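PDB 2QR4: peptidase M3B, oligoendopeptidase F, which probably hydrolyses peptide bonds of oligopeptides as a metallopeptidase of family M3. Local coordinates for residues A[145-157]-A[211-225]. Numbering follows the deposited sequence.
Sequences IFDASSDTFAVLN and FASTLGTHIKGHNFK
Phe146 lies against Gly221, Phe224 and Lys225 in a buried, nearly antiparallel pairing of helices 143-160 and 208-228 (152°, segment axes 8.2 Å apart at their closest). Lys225 CE sits over one ring face, 4.0 Å from the Phe146 centroid, a CH-pi contact made by the extended lysine chain. Gly221 CA meets the ring edge, and Phe224 adjoins rim to rim, the planes nearly parallel. Ser149 CA lies 5.0 Å from Thr214 CA. With chi1 78°, Ser149 OG is held between its own backbone N and carbonyl carbon and donates to Thr214 O (2.9 Å), tilted 20° from the carbonyl plane; that oxygen also accepts from His218 N. A water donates to Phe146 O and Ser149 OG and lies in the His218 ring plane, 2.9 Å from ND1, while Tyr498 O takes NE2. Thr152 CG2 touches Thr214 CG2; Thr152 OG1 bonds Ser213 OG of the second subunit, placing the pair at the dimer interface. Phe153, stacked on Tyr497, brings CD1 to 3.5 Å from Phe211 CE1, and Leu156 CD2 makes an off-centre CH-pi contact with Phe211. Aromatic packing thus flanks a polar centre where both His218 ring nitrogens are engaged, which should restrict its rotation.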
ATOM      1  N   ILE A 145       2.726  -6.914  -4.474  1.00 39.38           N
ATOM      2  CA  ILE A 145       3.221  -5.829  -3.649  1.00 45.07           C
ATOM      3  C   ILE A 145       3.116  -4.492  -4.399  1.00 48.34           C
ATOM      4  O   ILE A 145       2.567  -3.534  -3.872  1.00 43.40           O
ATOM      5  CB  ILE A 145       4.666  -6.078  -3.201  1.00 49.25           C
ATOM      6  CG1 ILE A 145       4.822  -7.488  -2.629  1.00 45.72           C
ATOM      7  CG2 ILE A 145       5.095  -5.039  -2.213  1.00 40.98           C
ATOM      8  CD1 ILE A 145       3.774  -7.882  -1.636  1.00 48.01           C
ATOM      9  N   PHE A 146       3.585  -4.425  -5.643  1.00 47.22           N
ATOM     10  CA  PHE A 146       3.474  -3.152  -6.397  1.00 49.87           C
ATOM     11  C   PHE A 146       2.046  -2.634  -6.553  1.00 49.71           C
ATOM     12  O   PHE A 146       1.810  -1.432  -6.479  1.00 46.96           O
ATOM     13  CB  PHE A 146       4.151  -3.238  -7.766  1.00 49.46           C
ATOM     14  CG  PHE A 146       5.633  -3.293  -7.681  1.00 52.90           C
ATOM     15  CD1 PHE A 146       6.295  -4.496  -7.752  1.00 52.52           C
ATOM     16  CD2 PHE A 146       6.364  -2.142  -7.492  1.00 58.50           C
ATOM     17  CE1 PHE A 146       7.667  -4.550  -7.643  1.00 69.12           C
ATOM     18  CE2 PHE A 146       7.739  -2.193  -7.380  1.00 73.61           C
ATOM     19  CZ  PHE A 146       8.391  -3.397  -7.450  1.00 60.19           C
ATOM     20  N   ASP A 147       1.096  -3.542  -6.751  1.00 40.91           N
ATOM     21  CA  ASP A 147      -0.283  -3.145  -6.970  1.00 55.03           C
ATOM     22  C   ASP A 147      -1.078  -2.957  -5.672  1.00 50.59           C
ATOM     23  O   ASP A 147      -2.222  -2.516  -5.721  1.00 43.46           O
ATOM     24  CB  ASP A 147      -0.995  -4.166  -7.876  1.00 57.74           C
ATOM     25  CG  ASP A 147      -0.385  -4.236  -9.277  1.00 74.16           C
ATOM     26  OD1 ASP A 147       0.430  -3.352  -9.621  1.00 76.01           O
ATOM     27  OD2 ASP A 147      -0.711  -5.180 -10.034  1.00 86.32           O
ATOM     28  N   ALA A 148      -0.494  -3.281  -4.519  1.00 37.95           N
ATOM     29  CA  ALA A 148      -1.316  -3.357  -3.305  1.00 52.18           C
ATOM     30  C   ALA A 148      -2.017  -2.038  -2.952  1.00 56.74           C
ATOM     31  O   ALA A 148      -3.191  -2.036  -2.561  1.00 56.94           O
ATOM     32  CB  ALA A 148      -0.511  -3.867  -2.126  1.00 39.94           C
ATOM     33  N   SER A 149      -1.317  -0.919  -3.110  1.00 40.74           N
ATOM     34  CA  SER A 149      -1.875   0.363  -2.679  1.00 47.32           C
ATOM     35  C   SER A 149      -3.084   0.834  -3.515  1.00 50.26           C
ATOM     36  O   SER A 149      -3.886   1.611  -3.023  1.00 50.02           O
ATOM     37  CB  SER A 149      -0.792   1.438  -2.611  1.00 41.39           C
ATOM     38  OG  SER A 149      -0.484   1.931  -3.909  1.00 56.22           O
ATOM     39  N   SER A 150      -3.212   0.367  -4.760  1.00 44.87           N
ATOM     40  CA  SER A 150      -4.450   0.546  -5.543  1.00 46.07           C
ATOM     41  C   SER A 150      -5.611  -0.178  -4.892  1.00 42.42           C
ATOM     42  O   SER A 150      -6.727   0.326  -4.870  1.00 51.86           O
ATOM     43  CB  SER A 150      -4.306   0.000  -6.974  1.00 39.14           C
ATOM     44  OG  SER A 150      -3.229   0.621  -7.637  1.00 61.56           O
ATOM     45  N   ASP A 151      -5.348  -1.382  -4.392  1.00 50.16           N
ATOM     46  CA  ASP A 151      -6.360  -2.173  -3.685  1.00 39.04           C
ATOM     47  C   ASP A 151      -6.765  -1.506  -2.371  1.00 38.87           C
ATOM     48  O   ASP A 151      -7.947  -1.452  -2.027  1.00 50.63           O
ATOM     49  CB  ASP A 151      -5.847  -3.591  -3.467  1.00 35.08           C
ATOM     50  CG  ASP A 151      -5.557  -4.325  -4.802  1.00 55.93           C
ATOM     51  OD1 ASP A 151      -6.215  -4.015  -5.819  1.00 62.35           O
ATOM     52  OD2 ASP A 151      -4.673  -5.210  -4.848  1.00 66.76           O
ATOM     53  N   THR A 152      -5.790  -0.958  -1.658  1.00 36.90           N
ATOM     54  CA  THR A 152      -6.067  -0.286  -0.398  1.00 44.31           C
ATOM     55  C   THR A 152      -6.931   0.935  -0.668  1.00 48.43           C
ATOM     56  O   THR A 152      -7.891   1.199   0.055  1.00 43.87           O
ATOM     57  CB  THR A 152      -4.763   0.128   0.289  1.00 42.81           C
ATOM     58  OG1 THR A 152      -3.934  -1.031   0.414  1.00 43.01           O
ATOM     59  CG2 THR A 152      -5.016   0.721   1.670  1.00 37.45           C
ATOM     60  N   PHE A 153      -6.606   1.654  -1.739  1.00 47.74           N
ATOM     61  CA  PHE A 153      -7.394   2.804  -2.134  1.00 45.06           C
ATOM     62  C   PHE A 153      -8.836   2.407  -2.421  1.00 42.68           C
ATOM     63  O   PHE A 153      -9.775   3.000  -1.899  1.00 42.96           O
ATOM     64  CB  PHE A 153      -6.819   3.465  -3.373  1.00 37.32           C
ATOM     65  CG  PHE A 153      -7.780   4.397  -4.023  1.00 41.46           C
ATOM     66  CD1 PHE A 153      -7.940   5.689  -3.540  1.00 37.95           C
ATOM     67  CD2 PHE A 153      -8.545   3.983  -5.102  1.00 38.61           C
ATOM     68  CE1 PHE A 153      -8.844   6.562  -4.118  1.00 44.35           C
ATOM     69  CE2 PHE A 153      -9.455   4.853  -5.699  1.00 46.39           C
ATOM     70  CZ  PHE A 153      -9.607   6.144  -5.194  1.00 42.41           C
ATOM     71  N   ALA A 154      -8.992   1.400  -3.264  1.00 36.25           N
ATOM     72  CA  ALA A 154     -10.304   0.921  -3.701  1.00 46.57           C
ATOM     73  C   ALA A 154     -11.185   0.570  -2.504  1.00 40.23           C
ATOM     74  O   ALA A 154     -12.365   0.891  -2.462  1.00 49.18           O
ATOM     75  CB  ALA A 154     -10.131  -0.320  -4.638  1.00 31.97           C
ATOM     76  N   VAL A 155     -10.587  -0.086  -1.527  1.00 45.50           N
ATOM     77  CA  VAL A 155     -11.315  -0.616  -0.390  1.00 49.96           C
ATOM     78  C   VAL A 155     -11.699   0.514   0.579  1.00 41.52           C
ATOM     79  O   VAL A 155     -12.857   0.650   1.016  1.00 44.22           O
ATOM     80  CB  VAL A 155     -10.461  -1.685   0.316  1.00 49.71           C
ATOM     81  CG1 VAL A 155      -9.803  -1.102   1.496  1.00 48.01           C
ATOM     82  CG2 VAL A 155     -11.308  -2.850   0.732  1.00 63.56           C
ATOM     83  N   LEU A 156     -10.730   1.354   0.881  1.00 37.77           N
ATOM     84  CA  LEU A 156     -11.000   2.519   1.694  1.00 37.90           C
ATOM     85  C   LEU A 156     -12.061   3.412   1.023  1.00 41.39           C
ATOM     86  O   LEU A 156     -13.014   3.849   1.673  1.00 52.66           O
ATOM     87  CB  LEU A 156      -9.700   3.290   1.923  1.00 33.61           C
ATOM     88  CG  LEU A 156      -9.785   4.637   2.633  1.00 41.84           C
ATOM     89  CD1 LEU A 156     -10.414   4.499   4.034  1.00 37.64           C
ATOM     90  CD2 LEU A 156      -8.396   5.213   2.723  1.00 39.88           C
ATOM     91  N   ASN A 157     -11.905   3.669  -0.275  1.00 40.07           N
ATOM     92  CA  ASN A 157     -12.795   4.596  -0.981  1.00 42.95           C
ATOM     93  C   ASN A 157     -14.203   4.037  -1.134  1.00 42.90           C
ATOM     94  O   ASN A 157     -15.182   4.750  -0.958  1.00 44.11           O
ATOM     95  CB  ASN A 157     -12.238   4.967  -2.365  1.00 45.46           C
ATOM     96  CG  ASN A 157     -12.907   6.216  -2.953  1.00 48.50           C
ATOM     97  OD1 ASN A 157     -13.269   6.258  -4.132  1.00 52.01           O
ATOM     98  ND2 ASN A 157     -13.066   7.233  -2.130  1.00 38.10           N
ATOM     99  N   PHE A 211      -4.630   8.792   1.576  1.00 37.69           N
ATOM    100  CA  PHE A 211      -4.645   8.790   0.121  1.00 39.30           C
ATOM    101  C   PHE A 211      -3.326   9.243  -0.520  1.00 41.52           C
ATOM    102  O   PHE A 211      -2.904   8.682  -1.531  1.00 44.12           O
ATOM    103  CB  PHE A 211      -5.790   9.649  -0.377  1.00 38.61           C
ATOM    104  CG  PHE A 211      -7.143   9.037  -0.164  1.00 41.12           C
ATOM    105  CD1 PHE A 211      -7.436   7.776  -0.668  1.00 46.00           C
ATOM    106  CD2 PHE A 211      -8.128   9.725   0.518  1.00 41.56           C
ATOM    107  CE1 PHE A 211      -8.694   7.215  -0.503  1.00 36.28           C
ATOM    108  CE2 PHE A 211      -9.387   9.160   0.696  1.00 41.78           C
ATOM    109  CZ  PHE A 211      -9.661   7.904   0.184  1.00 39.62           C
ATOM    110  N   ALA A 212      -2.660  10.233   0.068  1.00 40.69           N
ATOM    111  CA  ALA A 212      -1.350  10.646  -0.439  1.00 41.40           C
ATOM    112  C   ALA A 212      -0.387   9.467  -0.357  1.00 43.19           C
ATOM    113  O   ALA A 212       0.400   9.221  -1.262  1.00 44.94           O
ATOM    114  CB  ALA A 212      -0.803  11.814   0.367  1.00 35.61           C
ATOM    115  N   SER A 213      -0.462   8.757   0.757  1.00 36.96           N
ATOM    116  CA  SER A 213       0.343   7.590   0.995  1.00 42.60           C
ATOM    117  C   SER A 213       0.040   6.508  -0.045  1.00 41.24           C
ATOM    118  O   SER A 213       0.956   5.980  -0.669  1.00 44.07           O
ATOM    119  CB  SER A 213       0.097   7.080   2.425  1.00 40.51           C
ATOM    120  OG  SER A 213       0.821   5.885   2.681  1.00 44.92           O
ATOM    121  N   THR A 214      -1.234   6.185  -0.251  1.00 38.39           N
ATOM    122  CA  THR A 214      -1.580   5.121  -1.234  1.00 43.90           C
ATOM    123  C   THR A 214      -1.209   5.529  -2.652  1.00 42.80           C
ATOM    124  O   THR A 214      -0.631   4.743  -3.393  1.00 48.05           O
ATOM    125  CB  THR A 214      -3.076   4.673  -1.178  1.00 39.67           C
ATOM    126  OG1 THR A 214      -3.944   5.818  -1.245  1.00 47.23           O
ATOM    127  CG2 THR A 214      -3.360   3.919   0.117  1.00 32.38           C
ATOM    128  N   LEU A 215      -1.496   6.778  -3.012  1.00 45.84           N
ATOM    129  CA  LEU A 215      -1.237   7.247  -4.378  1.00 45.59           C
ATOM    130  C   LEU A 215       0.255   7.442  -4.609  1.00 43.54           C
ATOM    131  O   LEU A 215       0.799   6.994  -5.613  1.00 44.49           O
ATOM    132  CB  LEU A 215      -2.012   8.529  -4.676  1.00 42.15           C
ATOM    133  CG  LEU A 215      -1.837   9.126  -6.070  1.00 46.78           C
ATOM    134  CD1 LEU A 215      -2.132   8.085  -7.189  1.00 38.56           C
ATOM    135  CD2 LEU A 215      -2.692  10.379  -6.224  1.00 41.52           C
ATOM    136  N   GLY A 216       0.909   8.103  -3.658  1.00 41.02           N
ATOM    137  CA  GLY A 216       2.370   8.182  -3.613  1.00 33.71           C
ATOM    138  C   GLY A 216       3.098   6.857  -3.820  1.00 44.25           C
ATOM    139  O   GLY A 216       4.047   6.771  -4.608  1.00 46.13           O
ATOM    140  N   THR A 217       2.659   5.811  -3.126  1.00 44.16           N
ATOM    141  CA  THR A 217       3.260   4.489  -3.307  1.00 41.69           C
ATOM    142  C   THR A 217       3.092   3.995  -4.753  1.00 50.39           C
ATOM    143  O   THR A 217       4.023   3.457  -5.364  1.00 45.77           O
ATOM    144  CB  THR A 217       2.640   3.483  -2.345  1.00 50.76           C
ATOM    145  OG1 THR A 217       2.817   3.942  -0.994  1.00 49.07           O
ATOM    146  CG2 THR A 217       3.299   2.131  -2.520  1.00 47.94           C
ATOM    147  N   HIS A 218       1.896   4.202  -5.295  1.00 43.16           N
ATOM    148  CA  HIS A 218       1.564   3.765  -6.648  1.00 42.65           C
ATOM    149  C   HIS A 218       2.491   4.443  -7.629  1.00 38.84           C
ATOM    150  O   HIS A 218       3.038   3.803  -8.526  1.00 47.80           O
ATOM    151  CB  HIS A 218       0.108   4.140  -6.998  1.00 38.25           C
ATOM    152  CG  HIS A 218      -0.350   3.601  -8.309  1.00 43.50           C
ATOM    153  ND1 HIS A 218      -0.562   2.252  -8.520  1.00 51.74           N
ATOM    154  CD2 HIS A 218      -0.653   4.221  -9.474  1.00 46.19           C
ATOM    155  CE1 HIS A 218      -0.972   2.065  -9.763  1.00 48.28           C
ATOM    156  NE2 HIS A 218      -1.033   3.241 -10.363  1.00 50.22           N
ATOM    157  N   ILE A 219       2.656   5.752  -7.446  1.00 43.74           N
ATOM    158  CA  ILE A 219       3.530   6.564  -8.292  1.00 41.74           C
ATOM    159  C   ILE A 219       5.005   6.149  -8.176  1.00 48.35           C
ATOM    160  O   ILE A 219       5.687   5.969  -9.188  1.00 49.06           O
ATOM    161  CB  ILE A 219       3.308   8.047  -7.990  1.00 47.47           C
ATOM    162  CG1 ILE A 219       2.008   8.497  -8.675  1.00 45.39           C
ATOM    163  CG2 ILE A 219       4.473   8.875  -8.446  1.00 36.52           C
ATOM    164  CD1 ILE A 219       1.462   9.726  -8.079  1.00 65.86           C
ATOM    165  N   LYS A 220       5.470   5.942  -6.946  1.00 38.92           N
ATOM    166  CA  LYS A 220       6.794   5.385  -6.705  1.00 44.95           C
ATOM    167  C   LYS A 220       7.066   4.088  -7.472  1.00 43.16           C
ATOM    168  O   LYS A 220       8.154   3.904  -8.012  1.00 51.94           O
ATOM    169  CB  LYS A 220       7.021   5.163  -5.203  1.00 44.56           C
ATOM    170  CG  LYS A 220       7.761   6.290  -4.569  1.00 45.13           C
ATOM    171  CD  LYS A 220       7.833   6.188  -3.041  1.00 61.44           C
ATOM    172  CE  LYS A 220       8.167   7.548  -2.454  1.00 54.20           C
ATOM    173  NZ  LYS A 220       9.118   8.277  -3.383  1.00 48.59           N
ATOM    174  N   GLY A 221       6.086   3.192  -7.518  1.00 42.94           N
ATOM    175  CA  GLY A 221       6.243   1.914  -8.245  1.00 30.86           C
ATOM    176  C   GLY A 221       6.435   2.092  -9.739  1.00 44.42           C
ATOM    177  O   GLY A 221       7.265   1.396 -10.343  1.00 47.22           O
ATOM    178  N   HIS A 222       5.676   3.019 -10.342  1.00 38.96           N
ATOM    179  CA  HIS A 222       5.863   3.357 -11.759  1.00 44.21           C
ATOM    180  C   HIS A 222       7.269   3.885 -12.040  1.00 44.92           C
ATOM    181  O   HIS A 222       7.901   3.514 -13.026  1.00 47.44           O
ATOM    182  CB  HIS A 222       4.859   4.412 -12.219  1.00 40.86           C
ATOM    183  CG  HIS A 222       3.448   3.930 -12.251  1.00 50.93           C
ATOM    184  ND1 HIS A 222       2.372   4.791 -12.291  1.00 47.56           N
ATOM    185  CD2 HIS A 222       2.934   2.676 -12.233  1.00 44.22           C
ATOM    186  CE1 HIS A 222       1.255   4.087 -12.304  1.00 47.78           C
ATOM    187  NE2 HIS A 222       1.568   2.802 -12.272  1.00 51.91           N
ATOM    188  N   ASN A 223       7.747   4.761 -11.168  1.00 39.61           N
ATOM    189  CA  ASN A 223       9.072   5.329 -11.335  1.00 43.42           C
ATOM    190  C   ASN A 223      10.170   4.289 -11.173  1.00 35.77           C
ATOM    191  O   ASN A 223      11.113   4.235 -11.963  1.00 47.32           O
ATOM    192  CB  ASN A 223       9.275   6.548 -10.413  1.00 33.89           C
ATOM    193  CG  ASN A 223       8.685   7.822 -11.028  1.00 51.32           C
ATOM    194  OD1 ASN A 223       8.572   7.916 -12.252  1.00 44.29           O
ATOM    195  ND2 ASN A 223       8.309   8.794 -10.192  1.00 42.53           N
ATOM    196  N   PHE A 224      10.037   3.454 -10.155  1.00 41.35           N
ATOM    197  CA  PHE A 224      11.002   2.406  -9.930  1.00 32.88           C
ATOM    198  C   PHE A 224      11.082   1.452 -11.137  1.00 40.81           C
ATOM    199  O   PHE A 224      12.185   1.112 -11.577  1.00 46.98           O
ATOM    200  CB  PHE A 224      10.651   1.626  -8.664  1.00 39.02           C
ATOM    201  CG  PHE A 224      11.468   0.377  -8.496  1.00 43.47           C
ATOM    202  CD1 PHE A 224      12.781   0.451  -8.072  1.00 37.98           C
ATOM    203  CD2 PHE A 224      10.939  -0.860  -8.811  1.00 37.55           C
ATOM    204  CE1 PHE A 224      13.550  -0.689  -7.946  1.00 44.09           C
ATOM    205  CE2 PHE A 224      11.701  -2.011  -8.691  1.00 42.09           C
ATOM    206  CZ  PHE A 224      13.004  -1.925  -8.245  1.00 40.00           C
ATOM    207  N   LYS A 225       9.927   1.025 -11.666  1.00 37.82           N
ATOM    208  CA  LYS A 225       9.906   0.101 -12.814  1.00 43.54           C
ATOM    209  C   LYS A 225      10.463   0.755 -14.073  1.00 41.80           C
ATOM    210  O   LYS A 225      11.223   0.144 -14.821  1.00 45.42           O
ATOM    211  CB  LYS A 225       8.502  -0.443 -13.076  1.00 46.44           C
ATOM    212  CG  LYS A 225       8.128  -1.665 -12.228  1.00 46.00           C
ATOM    213  CD  LYS A 225       6.621  -1.712 -12.033  1.00 61.25           C
ATOM    214  CE  LYS A 225       6.155  -3.035 -11.460  1.00 68.55           C
ATOM    215  NZ  LYS A 225       4.663  -3.025 -11.311  1.00 79.72           N
TER
HETATM  216  O   HOH W   1      -0.171   0.550  -6.219  1.00 36.20           O